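Local structure of E3 SUMO-protein ligase SIZ1 (Saccharomyces cerevisiae, 3I2D) at residues G94-F100 against N182-Y188; V84-T90 against T191-L197. The protein acts as a SUMO E3 ligase that mediates attachment of SUMO (Smt3) to septins and PCNA in budding yeast. All coordinates share one frame. Residue numbers count along the deposited sequence, not the author numbering.

Both interactions belong to the PINIT domain, the part of this Siz/PIAS ligase fragment that precedes the SP-RING, and both lie away from the zinc site. They illustrate how two antiparallel sheets pack face to face: strand 74-90 runs on into strand 93-100, and strand 182-191 into strand 195-204, so each chain excursion supplies one strand to either sheet. Interaction 1 is regular pairing, its seven residue pairs splitting into a largely buried face and a more exposed one of mixed polar and apolar side chains. Interaction 2 starts as regular pairing and dissolves into a loop closed by threonine and water contacts. They meet where Leu186 CD2 lies 3.6 Å from Leu197 CD2 and Tyr188 OH lies 3.1 Å from Glu88 N.

Interaction 1. Residues G94-F100 against N182-Y188; sequences GMCSAKF and NNVELIY
Strands 94-100 and 182-188 run antiparallel, their axes 4.7 Å apart at closest and their directions 169° apart. The register is unbroken from Gly94 opposite Tyr188 to Phe100 opposite Asn182. Gly94-Tyr188, Cys96-Leu186, Ala98-Val184 and Phe100-Asn182 are hydrogen-bonded pairs, each with two N-H...O bonds: Cys96 N to Leu186 O is 3.0 Å and Leu186 N to Cys96 O is 2.8 Å. Between them lie non-hydrogen-bonded pairs such as Ser97-Glu185, where Ser97 CA makes a CA-H...O contact of 3.1 Å to Val184 O. Side chains alternate accordingly. On the largely buried face, Phe100 (chi1 p) turns one ring face against Asn182 CB, 3.7 Å from the ring centroid (CH-pi), while Phe100 CE2 meets Val184 CG2 at 3.3 Å. Tyr188, also p, folds over Gly94, with Gly94 CA 4.2 Å from its ring centroid; a side chain at Gly94 would collide with this ring. Cys96 SG packs on Leu186 CB at 3.8 Å. On the other, more exposed face stand Met95, Ser97, Lys99, Asn183, Glu185 and Ile187, with Met95 CB 4.2 Å from Ile187 CG1. Strand 182-191 pairs onward with strand 143-147, whereas 93-100 is an outermost strand of this PINIT-domain sheet; the buried face packs against strand 74-90.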
loop_
_atom_site.group_PDB
_atom_site.type_symbol
_atom_site.label_atom_id
_atom_site.label_comp_id
_atom_site.label_asym_id
_atom_site.label_seq_id
_atom_site.Cartn_x
_atom_site.Cartn_y
_atom_site.Cartn_z
ATOM N N GLY A 94 -5.709 23.259 -20.804
ATOM C CA GLY A 94 -7.099 22.951 -20.564
ATOM C C GLY A 94 -7.240 22.830 -19.068
ATOM O O GLY A 94 -6.232 22.788 -18.372
ATOM N N MET A 95 -8.459 22.786 -18.555
ATOM C CA MET A 95 -8.621 22.649 -17.127
ATOM C C MET A 95 -10.002 22.182 -16.757
ATOM O O MET A 95 -10.949 22.335 -17.524
ATOM C CB MET A 95 -8.344 23.969 -16.416
ATOM C CG MET A 95 -9.364 25.035 -16.676
ATOM S SD MET A 95 -9.029 26.470 -15.649
ATOM C CE MET A 95 -7.805 27.384 -16.670
ATOM N N CYS A 96 -10.096 21.580 -15.580
ATOM C CA CYS A 96 -11.369 21.132 -15.080
ATOM C C CYS A 96 -11.446 21.601 -13.645
ATOM O O CYS A 96 -10.447 21.649 -12.928
ATOM C CB CYS A 96 -11.516 19.615 -15.184
ATOM S SG CYS A 96 -10.129 18.709 -14.586
ATOM N N SER A 97 -12.644 21.998 -13.254
ATOM C CA SER A 97 -12.873 22.494 -11.926
ATOM C C SER A 97 -14.058 21.783 -11.315
ATOM O O SER A 97 -14.791 21.049 -11.982
ATOM C CB SER A 97 -13.143 23.998 -11.983
ATOM O OG SER A 97 -14.213 24.284 -12.871
ATOM N N ALA A 98 -14.234 22.003 -10.029
ATOM C CA ALA A 98 -15.335 21.412 -9.315
ATOM C C ALA A 98 -15.535 22.242 -8.068
ATOM O O ALA A 98 -14.584 22.773 -7.490
ATOM C CB ALA A 98 -15.023 19.973 -8.950
ATOM N N LYS A 99 -16.793 22.389 -7.686
ATOM C CA LYS A 99 -17.142 23.126 -6.493
ATOM C C LYS A 99 -17.950 22.118 -5.701
ATOM O O LYS A 99 -18.758 21.367 -6.274
ATOM C CB LYS A 99 -17.980 24.355 -6.845
ATOM C CG LYS A 99 -17.225 25.402 -7.659
ATOM C CD LYS A 99 -18.117 26.586 -8.020
ATOM C CE LYS A 99 -17.339 27.704 -8.703
ATOM N NZ LYS A 99 -16.755 27.284 -10.008
ATOM N N PHE A 100 -17.709 22.069 -4.396
ATOM C CA PHE A 100 -18.419 21.134 -3.546
ATOM C C PHE A 100 -18.354 21.634 -2.115
ATOM O O PHE A 100 -17.380 22.277 -1.721
ATOM C CB PHE A 100 -17.763 19.747 -3.661
ATOM C CG PHE A 100 -16.323 19.717 -3.204
ATOM C CD1 PHE A 100 -15.993 19.306 -1.914
ATOM C CD2 PHE A 100 -15.308 20.171 -4.037
ATOM C CE1 PHE A 100 -14.682 19.352 -1.458
ATOM C CE2 PHE A 100 -13.986 20.222 -3.587
ATOM C CZ PHE A 100 -13.676 19.813 -2.292
ATOM N N ASN A 182 -16.079 24.783 -1.532
ATOM C CA ASN A 182 -14.691 24.478 -1.842
ATOM C C ASN A 182 -14.518 24.474 -3.344
ATOM O O ASN A 182 -15.448 24.155 -4.085
ATOM C CB ASN A 182 -14.311 23.099 -1.305
ATOM C CG ASN A 182 -14.041 23.107 0.178
ATOM O OD1 ASN A 182 -13.092 23.744 0.652
ATOM N ND2 ASN A 182 -14.875 22.395 0.928
ATOM N N ASN A 183 -13.325 24.823 -3.797
ATOM C CA ASN A 183 -13.069 24.832 -5.223
ATOM C C ASN A 183 -11.758 24.141 -5.570
ATOM O O ASN A 183 -10.691 24.504 -5.070
ATOM C CB ASN A 183 -13.057 26.264 -5.752
ATOM C CG ASN A 183 -13.627 26.362 -7.147
ATOM O OD1 ASN A 183 -13.001 25.946 -8.130
ATOM N ND2 ASN A 183 -14.840 26.897 -7.244
ATOM N N VAL A 184 -11.854 23.135 -6.428
ATOM C CA VAL A 184 -10.695 22.385 -6.871
ATOM C C VAL A 184 -10.511 22.641 -8.346
ATOM O O VAL A 184 -11.469 22.605 -9.109
ATOM C CB VAL A 184 -10.894 20.884 -6.684
ATOM C CG1 VAL A 184 -9.686 20.140 -7.215
ATOM C CG2 VAL A 184 -11.107 20.576 -5.223
ATOM N N GLU A 185 -9.279 22.890 -8.757
ATOM C CA GLU A 185 -9.028 23.132 -10.163
ATOM C C GLU A 185 -7.768 22.416 -10.634
ATOM O O GLU A 185 -6.707 22.542 -10.021
ATOM C CB GLU A 185 -8.896 24.628 -10.402
ATOM C CG GLU A 185 -9.027 25.042 -11.850
ATOM C CD GLU A 185 -9.077 26.553 -12.004
ATOM O OE1 GLU A 185 -9.980 27.186 -11.400
ATOM O OE2 GLU A 185 -8.213 27.103 -12.725
ATOM N N LEU A 186 -7.901 21.641 -11.708
ATOM C CA LEU A 186 -6.763 20.934 -12.288
ATOM C C LEU A 186 -6.441 21.552 -13.642
ATOM O O LEU A 186 -7.270 21.574 -14.547
ATOM C CB LEU A 186 -7.062 19.449 -12.500
ATOM C CG LEU A 186 -5.924 18.685 -13.193
ATOM C CD1 LEU A 186 -4.779 18.420 -12.220
ATOM C CD2 LEU A 186 -6.460 17.371 -13.722
ATOM N N ILE A 187 -5.232 22.063 -13.769
ATOM C CA ILE A 187 -4.798 22.656 -15.011
ATOM C C ILE A 187 -3.844 21.674 -15.673
ATOM O O ILE A 187 -2.842 21.282 -15.079
ATOM C CB ILE A 187 -4.047 23.961 -14.760
ATOM C CG1 ILE A 187 -4.978 24.962 -14.074
ATOM C CG2 ILE A 187 -3.516 24.512 -16.070
ATOM C CD1 ILE A 187 -4.322 26.281 -13.812
ATOM N N TYR A 188 -4.162 21.263 -16.895
ATOM C CA TYR A 188 -3.307 20.342 -17.626
ATOM C C TYR A 188 -2.956 20.902 -18.994
ATOM O O TYR A 188 -3.461 21.956 -19.399
ATOM C CB TYR A 188 -4.006 19.000 -17.773
ATOM C CG TYR A 188 -5.385 19.095 -18.366
ATOM C CD1 TYR A 188 -5.598 18.882 -19.723
ATOM C CD2 TYR A 188 -6.482 19.390 -17.561
ATOM C CE1 TYR A 188 -6.890 18.957 -20.268
ATOM C CE2 TYR A 188 -7.768 19.466 -18.090
ATOM C CZ TYR A 188 -7.968 19.250 -19.445
ATOM O OH TYR A 188 -9.235 19.348 -19.972
#

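Interaction 2. Residues V84-T90 against T191-L197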
loop_
_atom_site.group_PDB
_atom_site.type_symbol
_atom_site.label_atom_id
_atom_site.label_comp_id
_atom_site.label_asym_id
_atom_site.label_seq_id
_atom_site.Cartn_x
_atom_site.Cartn_y
_atom_site.Cartn_z
ATOM N N VAL A 84 -15.922 15.177 -9.353
ATOM C CA VAL A 84 -15.689 14.238 -10.435
ATOM C C VAL A 84 -15.482 15.068 -11.677
ATOM O O VAL A 84 -16.403 15.731 -12.157
ATOM C CB VAL A 84 -16.878 13.308 -10.623
ATOM C CG1 VAL A 84 -16.631 12.374 -11.798
ATOM C CG2 VAL A 84 -17.105 12.525 -9.346
ATOM N N MET A 85 -14.260 15.044 -12.188
ATOM C CA MET A 85 -13.920 15.831 -13.364
ATOM C C MET A 85 -13.377 14.969 -14.503
ATOM O O MET A 85 -13.030 13.800 -14.322
ATOM C CB MET A 85 -12.891 16.892 -12.968
ATOM C CG MET A 85 -13.235 17.570 -11.649
ATOM S SD MET A 85 -11.933 18.619 -10.970
ATOM C CE MET A 85 -10.712 17.425 -10.451
ATOM N N ASN A 86 -13.317 15.557 -15.687
ATOM C CA ASN A 86 -12.803 14.860 -16.851
ATOM C C ASN A 86 -11.710 15.719 -17.448
ATOM O O ASN A 86 -11.812 16.948 -17.457
ATOM C CB ASN A 86 -13.911 14.655 -17.876
ATOM C CG ASN A 86 -15.021 13.777 -17.352
ATOM O OD1 ASN A 86 -14.945 12.548 -17.427
ATOM N ND2 ASN A 86 -16.060 14.402 -16.797
ATOM N N VAL A 87 -10.649 15.063 -17.904
ATOM C CA VAL A 87 -9.529 15.726 -18.540
ATOM C C VAL A 87 -9.672 15.369 -20.010
ATOM O O VAL A 87 -9.754 14.192 -20.373
ATOM C CB VAL A 87 -8.188 15.208 -17.992
ATOM C CG1 VAL A 87 -7.035 15.738 -18.832
ATOM C CG2 VAL A 87 -8.017 15.657 -16.557
ATOM N N GLU A 88 -9.719 16.387 -20.857
ATOM C CA GLU A 88 -9.877 16.171 -22.291
ATOM C C GLU A 88 -8.566 16.135 -23.061
ATOM O O GLU A 88 -7.503 16.475 -22.538
ATOM C CB GLU A 88 -10.765 17.265 -22.882
ATOM C CG GLU A 88 -12.257 17.082 -22.643
ATOM C CD GLU A 88 -13.074 18.265 -23.147
ATOM O OE1 GLU A 88 -14.305 18.107 -23.325
ATOM O OE2 GLU A 88 -12.485 19.355 -23.357
ATOM N N VAL A 89 -8.662 15.716 -24.317
ATOM C CA VAL A 89 -7.519 15.662 -25.210
ATOM C C VAL A 89 -7.406 17.050 -25.820
ATOM O O VAL A 89 -8.336 17.520 -26.472
ATOM C CB VAL A 89 -7.761 14.638 -26.297
ATOM C CG1 VAL A 89 -6.578 14.591 -27.242
ATOM C CG2 VAL A 89 -7.978 13.280 -25.657
ATOM N N THR A 90 -6.272 17.707 -25.603
ATOM C CA THR A 90 -6.060 19.071 -26.090
ATOM C C THR A 90 -4.594 19.240 -26.418
ATOM O O THR A 90 -3.750 18.651 -25.756
ATOM C CB THR A 90 -6.457 20.125 -25.000
ATOM O OG1 THR A 90 -6.120 21.445 -25.441
ATOM C CG2 THR A 90 -5.717 19.861 -23.707
ATOM N N THR A 191 -2.423 16.840 -23.693
ATOM C CA THR A 191 -2.890 15.516 -23.356
ATOM C C THR A 191 -3.306 14.747 -24.615
ATOM O O THR A 191 -4.008 15.280 -25.470
ATOM C CB THR A 191 -4.067 15.609 -22.387
ATOM O OG1 THR A 191 -5.078 16.466 -22.942
ATOM C CG2 THR A 191 -3.598 16.174 -21.068
ATOM N N THR A 192 -2.855 13.502 -24.723
ATOM C CA THR A 192 -3.193 12.642 -25.860
ATOM C C THR A 192 -4.274 11.633 -25.474
ATOM O O THR A 192 -4.813 10.941 -26.326
ATOM C CB THR A 192 -1.982 11.832 -26.356
ATOM O OG1 THR A 192 -1.502 10.989 -25.296
ATOM C CG2 THR A 192 -0.874 12.757 -26.837
ATOM N N LYS A 193 -4.586 11.549 -24.187
ATOM C CA LYS A 193 -5.592 10.616 -23.712
ATOM C C LYS A 193 -6.530 11.333 -22.749
ATOM O O LYS A 193 -6.190 12.397 -22.253
ATOM C CB LYS A 193 -4.891 9.449 -23.012
ATOM C CG LYS A 193 -3.626 9.037 -23.726
ATOM C CD LYS A 193 -3.259 7.575 -23.508
ATOM C CE LYS A 193 -4.327 6.613 -24.022
ATOM N NZ LYS A 193 -3.939 5.198 -23.709
ATOM N N GLU A 194 -7.714 10.769 -22.512
ATOM C CA GLU A 194 -8.664 11.358 -21.571
ATOM C C GLU A 194 -8.455 10.768 -20.182
ATOM O O GLU A 194 -8.060 9.614 -20.048
ATOM C CB GLU A 194 -10.101 11.101 -22.003
ATOM C CG GLU A 194 -10.637 12.115 -22.983
ATOM C CD GLU A 194 -12.135 11.998 -23.171
ATOM O OE1 GLU A 194 -12.595 10.892 -23.543
ATOM O OE2 GLU A 194 -12.844 13.008 -22.944
ATOM N N TYR A 195 -8.710 11.564 -19.148
ATOM C CA TYR A 195 -8.552 11.096 -17.779
ATOM C C TYR A 195 -9.787 11.458 -16.962
ATOM O O TYR A 195 -10.492 12.408 -17.271
ATOM C CB TYR A 195 -7.339 11.739 -17.104
ATOM C CG TYR A 195 -6.001 11.520 -17.772
ATOM C CD1 TYR A 195 -5.686 12.144 -18.984
ATOM C CD2 TYR A 195 -5.029 10.735 -17.161
ATOM C CE1 TYR A 195 -4.427 11.992 -19.561
ATOM C CE2 TYR A 195 -3.781 10.577 -17.723
ATOM C CZ TYR A 195 -3.482 11.206 -18.919
ATOM O OH TYR A 195 -2.233 11.039 -19.454
ATOM N N LYS A 196 -10.047 10.708 -15.905
ATOM C CA LYS A 196 -11.196 11.008 -15.072
ATOM C C LYS A 196 -10.698 11.073 -13.632
ATOM O O LYS A 196 -9.924 10.220 -13.198
ATOM C CB LYS A 196 -12.272 9.926 -15.240
ATOM C CG LYS A 196 -13.652 10.350 -14.788
ATOM C CD LYS A 196 -14.691 9.311 -15.172
ATOM C CE LYS A 196 -16.110 9.718 -14.751
ATOM N NZ LYS A 196 -16.606 10.955 -15.430
ATOM N N LEU A 197 -11.113 12.102 -12.901
ATOM C CA LEU A 197 -10.691 12.246 -11.521
ATOM C C LEU A 197 -11.848 11.980 -10.576
ATOM O O LEU A 197 -13.003 12.160 -10.944
ATOM C CB LEU A 197 -10.129 13.643 -11.281
ATOM C CG LEU A 197 -8.827 13.957 -12.022
ATOM C CD1 LEU A 197 -9.072 14.043 -13.529
ATOM C CD2 LEU A 197 -8.287 15.271 -11.516
HETATM O O HOH W 1 -11.286 14.758 -25.136
#
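Thr191 opens the second segment with a cluster of polar contacts: its OG1 donates a very short 2.5 Å hydrogen bond to Glu88 O and accepts one from Thr90 N at 3.2 Å, while Thr191 N reaches Thr90 O at 3.0 Å. Thr191 OG1 thus bonds both partners where the regular pairing of 84-87 with 195-197 has ended. The CA-to-CB bonds of Thr192 and Lys193 point away from segment 84-90, and Val89 lies against this turn, its CG2 3.8 Å from Lys193 C. At Glu194 a water takes a hydrogen bond from Val89 N (2.9 Å to its oxygen) and gives a weak one to Glu194 OE2 (3.2 Å). Regular antiparallel pairing resumes at Tyr195, with Val87 N to Tyr195 O at 2.7 Å and Tyr195 N to Val87 O at 3.1 Å; their CB atoms touch at 3.7 Å. Lys196, on the outer face, extends to donate from NZ to Asn86 OD1 at 3.0 Å. Leu197 returns to the buried face, its CD2 3.4 Å from Met85 CE and its CD1 3.6 Å from Val87 CG2, while Leu197 N bonds Met85 O at 2.9 Å. Within the PINIT domain, strand 195-204 lies between 74-90 and 117-125, and Met85, Val87 and Leu197 face the other sheet, meeting strands 93-100 and 182-191.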